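Local coordinates for protein intracellular exo-alpha-(1->5)-L-arabinofuranosidase (Bifidobacterium longum, PDB 2Y2W) that removes terminal alpha-L-arabinofuranosyl units from arabinans and arabinoxylan, as a hexameric family 51 glycoside hydrolase of plant cell wall breakdown, at residues P523-T528 against P532-P537; L97-E102 against A415-E420; R62-F67 against A435-H440. One frame throughout, in Å; residues are numbered along the deposited sequence.

Contacts 2 and 3 show how a (beta/alpha)8 barrel is tied to what follows it in the chain. Contact 3 opens first, beside barrel strand 65-67, and closes on helix 431-440, which leads into the C-terminal beta domain; contact 2, between barrel helix 94-103 and hairpin strand 417-419, falls within that span. Their centres are about 13 Å apart and they touch, Glu102 O lying 3.7 Å from Ala435 CB. Contact 1 comes later, internal to a loop of the beta domain, about 16 Å from contact 2 and about 21 Å from contact 3, centre to centre. The hairpin joins the two regions: Trp426 touches residues of both contacts 1 and 2.

Contact 1 (P523-T528 against P532-P537); sequences PYRTNT and PEAVTP
Asn527 meets Val535 through a pair of hydrogen bonds that use both ends of its side-chain amide. Val535 N donates to Asn527 OD1 over 2.7 Å, nearly straight at 167°, and Asn527 ND2 returns a bond to Val535 O at 3.1 Å. The second bond leaves close to the amide plane, so the flat group is fixed against rotation and engages the N-H and C=O of one residue, as a hydrogen-bonded antiparallel partner would. A chi1 of -72°, which sets CG anti to the carbonyl carbon, turns the amide across to 532-537.

Other close approaches are of a different kind. Pro532 O and Asn527 OD1, 3.3 Å apart, are both acceptors, and the proline nitrogen cannot donate to Thr528 O. Arg525 NH2 passes 3.3 Å from Ala534 O at a poor angle; its strong partner is Glu520, in a salt bridge. Thr526 OG1 is satisfied within its own segment by Tyr524 O. Beside the amide pair, Val535 CG2 lies 3.8 Å from Arg525 O, while Trp426 touches both Asn527 and Pro532.

The chain thus doubles back over three intervening residues, with no regular strand on either side. One buried amide stands in for backbone pairing: two side-chain-to-backbone hydrogen bonds fix the turn, with Val535 packed alongside.

Contact 2 (L97-E102 against A415-E420); sequences LDLVKE and APIMAE
Val100, which touches Ile417 across the contact, has its backbone anchored at a shared acceptor: Leu97 O receives the N-H of Lys101 at 3.1 Å and, weakly, that of Val100. Glu102 N repeats the helical pattern with Asp98 O. These bonds belong to the helix alone; none crosses to 415-420, where the meeting is wholly apolar.

Ile417 supplies the whole of the strand's side of it, and its two branches are used separately. CG2 stands anti to the backbone N and reaches the end of Leu99, with CD1 of that leucine 3.7 Å away. The other branch, with chi1 -53° placing CG1 anti to the carbonyl carbon, brings CD1 against the root of the leucine, 3.9 Å from Leu99 CB and 3.8 Å from Leu99 O. From there the same methyl meets Val100 CG2 at 3.9 Å. The leucine and isoleucine side chains lie at a slant to one another, whereas valine and isoleucine meet at about a right angle. Ile417 thus rests against two consecutive helix residues, CG2 on Leu99 and CD1 on Leu99 and Val100, all three residues being buried.

The side chain of Ile417 is about 9 Å from that of Gln409, a residue probably important for substrate recognition. Around the contact, strand 417-419 pairs with 425-427 as a hairpin, and Leu99 also touches Ala425 and Arg427. Helix 94-103, which leads from barrel strand 65-67 towards strand 107-110, packs its Leu99 and Val100 side on the hairpin, with Leu103 also touching Ile417, while Leu97 and Val100 pack on Trp155 of helix 149-159.

Contact 3 (R62-F67 against A435-H440); sequences RLFGSF and AEAALH
Phe64 lays one face of its ring against the backbone of Ala438. Ala438 CA stands 3.6 Å from the ring centroid and only 11° off the ring normal, a CH-pi contact over the centre of the face. With chi1 at -52° the ring carbon CG lies anti to the carbonyl carbon of Phe64, which sends the ring from the chain beside strand 65-67 onto the helix. The two methyls add to the grip at different places: Ala438 CB meets the ring's root at CG, 3.9 Å away, and Ala437 CB approaches CE1 at 3.7 Å. At the far end of the ring, CZ comes within 3.1 Å of Ala437 O, approached obliquely. The small side chains of Ala437 and Ala438 are consistent with the close approach of 5.7 Å between the CA atoms of Phe64 and Ala438.

This tight patch is buried, and Met392 of helix 382-397 closes in beside it, touching both Phe64 and Ala437. The remainder of 435-440 is more open. Leu439, whose CB points away from 62-67, is exposed, and Glu436 and His440 are partly so; these last two lean instead toward strand 558-564 of the beta domain, on Trp559 and Glu563 respectively. Helix 431-440 is thus wedged between barrel and beta domain.

No hydrogen bond joins the two segments. Leu439 N bonds to Ala435 O within the helix, and Ala438 O accepts from Arg442. Attachment rests on one CH-pi contact from Ala438 CA, with two alanine methyls packed alongside, so it depends on close shape fit.

Contact 1 (P523-T528 against P532-P537)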
# COMPACT_ATOMS: atom_id res chain seq x y z
N PRO D 523 24.10 16.96 -42.61
CA PRO D 523 23.40 17.14 -41.34
C PRO D 523 23.53 15.93 -40.42
O PRO D 523 23.07 15.97 -39.27
CB PRO D 523 21.94 17.33 -41.77
CG PRO D 523 21.83 16.60 -43.06
CD PRO D 523 23.17 16.74 -43.73
N TYR D 524 24.14 14.86 -40.92
CA TYR D 524 24.39 13.65 -40.15
C TYR D 524 25.82 13.62 -39.61
O TYR D 524 26.25 12.61 -39.04
CB TYR D 524 24.11 12.41 -41.01
CG TYR D 524 22.68 12.29 -41.49
CD1 TYR D 524 22.27 12.94 -42.66
CD2 TYR D 524 21.74 11.55 -40.79
CE1 TYR D 524 20.95 12.84 -43.11
CE2 TYR D 524 20.42 11.44 -41.23
CZ TYR D 524 20.04 12.09 -42.39
OH TYR D 524 18.74 11.99 -42.83
N ARG D 525 26.55 14.72 -39.80
CA ARG D 525 27.93 14.83 -39.32
C ARG D 525 27.95 14.97 -37.80
O ARG D 525 27.09 15.64 -37.21
CB ARG D 525 28.66 16.00 -39.98
CG ARG D 525 30.17 15.80 -40.09
CD ARG D 525 30.75 16.46 -41.33
NE ARG D 525 31.32 17.78 -41.07
CZ ARG D 525 32.60 18.00 -40.75
NH1 ARG D 525 33.45 16.99 -40.64
NH2 ARG D 525 33.02 19.24 -40.54
N THR D 526 28.93 14.33 -37.17
CA THR D 526 28.90 14.12 -35.73
C THR D 526 30.26 14.34 -35.07
O THR D 526 31.30 14.06 -35.66
CB THR D 526 28.39 12.69 -35.41
OG1 THR D 526 27.12 12.48 -36.04
CG2 THR D 526 28.23 12.48 -33.92
N ASN D 527 30.23 14.86 -33.84
CA ASN D 527 31.41 14.91 -32.98
C ASN D 527 31.65 13.55 -32.33
O ASN D 527 30.73 12.97 -31.74
CB ASN D 527 31.26 15.99 -31.90
CG ASN D 527 31.38 17.39 -32.46
OD1 ASN D 527 32.10 17.64 -33.42
ND2 ASN D 527 30.67 18.33 -31.84
N THR D 528 32.87 13.04 -32.45
CA THR D 528 33.22 11.72 -31.90
C THR D 528 34.39 11.83 -30.93
O THR D 528 35.06 12.86 -30.88
CB THR D 528 33.56 10.71 -33.02
OG1 THR D 528 34.63 11.23 -33.82
CG2 THR D 528 32.35 10.44 -33.90
N PRO D 532 36.61 15.40 -31.71
CA PRO D 532 35.55 15.96 -30.86
C PRO D 532 35.07 17.36 -31.24
O PRO D 532 34.03 17.80 -30.75
CB PRO D 532 36.20 15.99 -29.48
CG PRO D 532 37.65 16.16 -29.75
CD PRO D 532 37.93 15.49 -31.06
N GLU D 533 35.80 18.05 -32.11
CA GLU D 533 35.46 19.43 -32.46
C GLU D 533 35.20 19.63 -33.95
O GLU D 533 35.39 20.73 -34.48
CB GLU D 533 36.54 20.40 -31.95
CG GLU D 533 36.73 20.38 -30.43
CD GLU D 533 37.22 21.70 -29.87
OE1 GLU D 533 38.23 22.24 -30.38
OE2 GLU D 533 36.59 22.20 -28.91
N ALA D 534 34.74 18.57 -34.62
CA ALA D 534 34.42 18.61 -36.05
C ALA D 534 33.18 19.46 -36.35
O ALA D 534 33.12 20.11 -37.40
CB ALA D 534 34.25 17.20 -36.59
N VAL D 535 32.21 19.43 -35.45
CA VAL D 535 31.01 20.26 -35.57
C VAL D 535 30.97 21.29 -34.44
O VAL D 535 30.46 21.03 -33.35
CB VAL D 535 29.70 19.41 -35.58
CG1 VAL D 535 28.48 20.30 -35.81
CG2 VAL D 535 29.77 18.32 -36.65
N THR D 536 31.53 22.46 -34.72
CA THR D 536 31.55 23.57 -33.77
C THR D 536 30.86 24.78 -34.39
O THR D 536 30.82 24.90 -35.62
CB THR D 536 32.99 23.94 -33.34
OG1 THR D 536 33.81 24.12 -34.50
CG2 THR D 536 33.60 22.84 -32.47
N PRO D 537 30.29 25.67 -33.55
CA PRO D 537 29.65 26.88 -34.08
C PRO D 537 30.64 27.76 -34.83
O PRO D 537 31.74 28.03 -34.34
CB PRO D 537 29.16 27.60 -32.81
CG PRO D 537 29.01 26.53 -31.81
CD PRO D 537 30.11 25.55 -32.10

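Contact 2 (L97-E102 against A415-E420)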
# COMPACT_ATOMS: atom_id res chain seq x y z
N LEU D 97 32.96 18.61 -14.45
CA LEU D 97 32.49 19.79 -13.71
C LEU D 97 32.73 21.10 -14.46
O LEU D 97 31.86 21.97 -14.49
CB LEU D 97 33.13 19.86 -12.32
CG LEU D 97 32.47 19.13 -11.15
CD1 LEU D 97 33.44 19.01 -9.99
CD2 LEU D 97 31.19 19.84 -10.72
N ASP D 98 33.91 21.23 -15.07
CA ASP D 98 34.26 22.40 -15.87
C ASP D 98 33.30 22.60 -17.04
O ASP D 98 32.89 23.73 -17.32
CB ASP D 98 35.71 22.31 -16.39
CG ASP D 98 36.75 22.51 -15.29
OD1 ASP D 98 36.42 23.09 -14.22
OD2 ASP D 98 37.91 22.10 -15.50
N LEU D 99 32.92 21.51 -17.70
CA LEU D 99 31.97 21.56 -18.81
C LEU D 99 30.53 21.78 -18.36
O LEU D 99 29.71 22.27 -19.14
CB LEU D 99 32.07 20.30 -19.68
CG LEU D 99 33.34 20.11 -20.52
CD1 LEU D 99 33.29 18.81 -21.29
CD2 LEU D 99 33.57 21.28 -21.47
N VAL D 100 30.21 21.43 -17.12
CA VAL D 100 28.89 21.69 -16.55
C VAL D 100 28.72 23.19 -16.32
O VAL D 100 27.67 23.76 -16.63
CB VAL D 100 28.63 20.89 -15.24
CG1 VAL D 100 27.35 21.36 -14.54
CG2 VAL D 100 28.56 19.40 -15.53
N LYS D 101 29.77 23.81 -15.78
CA LYS D 101 29.83 25.26 -15.60
C LYS D 101 29.70 25.95 -16.96
O LYS D 101 28.89 26.87 -17.11
CB LYS D 101 31.15 25.65 -14.91
CG LYS D 101 31.36 27.16 -14.70
CD LYS D 101 30.55 27.69 -13.52
CE LYS D 101 30.82 29.17 -13.28
NZ LYS D 101 30.12 30.06 -14.26
N GLU D 102 30.48 25.50 -17.93
CA GLU D 102 30.46 26.04 -19.29
C GLU D 102 29.09 25.86 -19.96
O GLU D 102 28.70 26.67 -20.80
CB GLU D 102 31.55 25.40 -20.14
CG GLU D 102 31.86 26.15 -21.44
CD GLU D 102 32.91 25.47 -22.29
OE1 GLU D 102 33.98 25.09 -21.76
OE2 GLU D 102 32.66 25.31 -23.51
N ALA D 415 23.62 12.81 -23.80
CA ALA D 415 24.22 13.96 -23.13
C ALA D 415 25.01 14.91 -24.03
O ALA D 415 25.59 14.48 -25.02
CB ALA D 415 25.11 13.46 -22.01
N PRO D 416 25.03 16.21 -23.67
CA PRO D 416 25.88 17.18 -24.35
C PRO D 416 27.35 16.99 -23.97
O PRO D 416 28.24 17.35 -24.73
CB PRO D 416 25.36 18.53 -23.82
CG PRO D 416 24.74 18.21 -22.52
CD PRO D 416 24.17 16.84 -22.64
N ILE D 417 27.58 16.42 -22.79
CA ILE D 417 28.92 16.13 -22.32
C ILE D 417 29.15 14.63 -22.35
O ILE D 417 28.42 13.86 -21.72
CB ILE D 417 29.13 16.64 -20.87
CG1 ILE D 417 28.75 18.13 -20.76
CG2 ILE D 417 30.58 16.41 -20.43
CD1 ILE D 417 28.58 18.61 -19.32
N MET D 418 30.16 14.22 -23.11
CA MET D 418 30.61 12.83 -23.13
C MET D 418 31.93 12.73 -22.39
O MET D 418 32.81 13.57 -22.58
CB MET D 418 30.76 12.32 -24.56
CG MET D 418 29.46 11.93 -25.25
SD MET D 418 28.70 10.44 -24.57
CE MET D 418 29.90 9.17 -24.99
N ALA D 419 32.07 11.70 -21.56
CA ALA D 419 33.29 11.50 -20.78
C ALA D 419 33.83 10.07 -20.95
O ALA D 419 33.14 9.10 -20.62
CB ALA D 419 33.03 11.81 -19.32
N GLU D 420 35.05 9.97 -21.46
CA GLU D 420 35.68 8.67 -21.72
C GLU D 420 36.48 8.14 -20.53
O GLU D 420 36.99 8.91 -19.72
CB GLU D 420 36.58 8.73 -22.96
CG GLU D 420 35.87 8.34 -24.27
CD GLU D 420 34.95 9.43 -24.80
OE1 GLU D 420 35.11 10.60 -24.40
OE2 GLU D 420 34.06 9.10 -25.62

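Contact 3 (R62-F67 against A435-H440)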
# COMPACT_ATOMS: atom_id res chain seq x y z
N ARG D 62 15.62 28.15 -13.83
CA ARG D 62 15.42 26.70 -13.76
C ARG D 62 15.15 26.06 -15.12
O ARG D 62 15.17 24.84 -15.26
CB ARG D 62 14.29 26.34 -12.79
CG ARG D 62 14.68 26.42 -11.33
CD ARG D 62 13.79 25.50 -10.51
NE ARG D 62 13.98 25.69 -9.08
CZ ARG D 62 13.07 26.20 -8.26
NH1 ARG D 62 11.88 26.58 -8.72
NH2 ARG D 62 13.35 26.32 -6.97
N LEU D 63 14.88 26.90 -16.12
CA LEU D 63 14.67 26.44 -17.49
C LEU D 63 15.94 25.80 -18.07
O LEU D 63 15.86 24.99 -19.00
CB LEU D 63 14.20 27.59 -18.38
CG LEU D 63 13.33 27.25 -19.59
CD1 LEU D 63 11.95 26.79 -19.14
CD2 LEU D 63 13.22 28.43 -20.52
N PHE D 64 17.09 26.16 -17.51
CA PHE D 64 18.37 25.61 -17.95
C PHE D 64 18.90 24.55 -17.00
O PHE D 64 20.10 24.48 -16.72
CB PHE D 64 19.38 26.74 -18.17
CG PHE D 64 18.87 27.84 -19.06
CD1 PHE D 64 18.65 27.62 -20.42
CD2 PHE D 64 18.60 29.10 -18.53
CE1 PHE D 64 18.17 28.63 -21.24
CE2 PHE D 64 18.11 30.12 -19.35
CZ PHE D 64 17.90 29.88 -20.70
N GLY D 65 17.99 23.71 -16.50
CA GLY D 65 18.36 22.60 -15.64
C GLY D 65 18.68 21.34 -16.41
O GLY D 65 18.35 21.22 -17.59
N SER D 66 19.33 20.39 -15.73
CA SER D 66 19.61 19.08 -16.30
C SER D 66 19.17 17.97 -15.35
O SER D 66 18.39 18.21 -14.43
CB SER D 66 21.10 18.94 -16.67
OG SER D 66 21.32 17.75 -17.41
N PHE D 67 19.68 16.76 -15.58
CA PHE D 67 19.16 15.56 -14.96
C PHE D 67 20.24 14.49 -14.92
O PHE D 67 20.77 14.08 -15.95
CB PHE D 67 17.91 15.10 -15.75
CG PHE D 67 17.32 13.78 -15.30
CD1 PHE D 67 17.34 13.38 -13.97
CD2 PHE D 67 16.67 12.97 -16.23
CE1 PHE D 67 16.77 12.17 -13.58
CE2 PHE D 67 16.10 11.77 -15.84
CZ PHE D 67 16.15 11.37 -14.52
N ALA D 435 24.36 25.91 -24.11
CA ALA D 435 25.28 26.86 -23.48
C ALA D 435 24.93 28.32 -23.79
O ALA D 435 24.82 29.14 -22.88
CB ALA D 435 26.71 26.55 -23.89
N GLU D 436 24.74 28.62 -25.08
CA GLU D 436 24.38 29.97 -25.51
C GLU D 436 23.09 30.49 -24.88
O GLU D 436 23.04 31.63 -24.43
CB GLU D 436 24.29 30.05 -27.04
CG GLU D 436 25.54 30.60 -27.70
CD GLU D 436 25.75 32.09 -27.43
OE1 GLU D 436 24.75 32.84 -27.35
OE2 GLU D 436 26.92 32.51 -27.31
N ALA D 437 22.07 29.64 -24.85
CA ALA D 437 20.79 29.99 -24.24
C ALA D 437 20.94 30.15 -22.73
O ALA D 437 20.38 31.07 -22.14
CB ALA D 437 19.73 28.96 -24.58
N ALA D 438 21.70 29.25 -22.12
CA ALA D 438 21.88 29.25 -20.67
C ALA D 438 22.66 30.45 -20.15
O ALA D 438 22.39 30.94 -19.05
CB ALA D 438 22.55 27.95 -20.22
N LEU D 439 23.62 30.93 -20.94
CA LEU D 439 24.51 32.01 -20.51
C LEU D 439 24.09 33.42 -20.92
O LEU D 439 24.63 34.40 -20.40
CB LEU D 439 25.96 31.74 -20.95
CG LEU D 439 26.77 30.68 -20.18
CD1 LEU D 439 28.05 30.35 -20.92
CD2 LEU D 439 27.07 31.13 -18.76
N HIS D 440 23.12 33.54 -21.83
CA HIS D 440 22.76 34.85 -22.38
C HIS D 440 21.26 35.19 -22.42
O HIS D 440 20.89 36.36 -22.50
CB HIS D 440 23.40 35.05 -23.75
CG HIS D 440 24.89 34.99 -23.73
ND1 HIS D 440 25.68 36.04 -23.31
CD2 HIS D 440 25.75 33.98 -24.05
CE1 HIS D 440 26.95 35.69 -23.39
NE2 HIS D 440 27.02 34.45 -23.83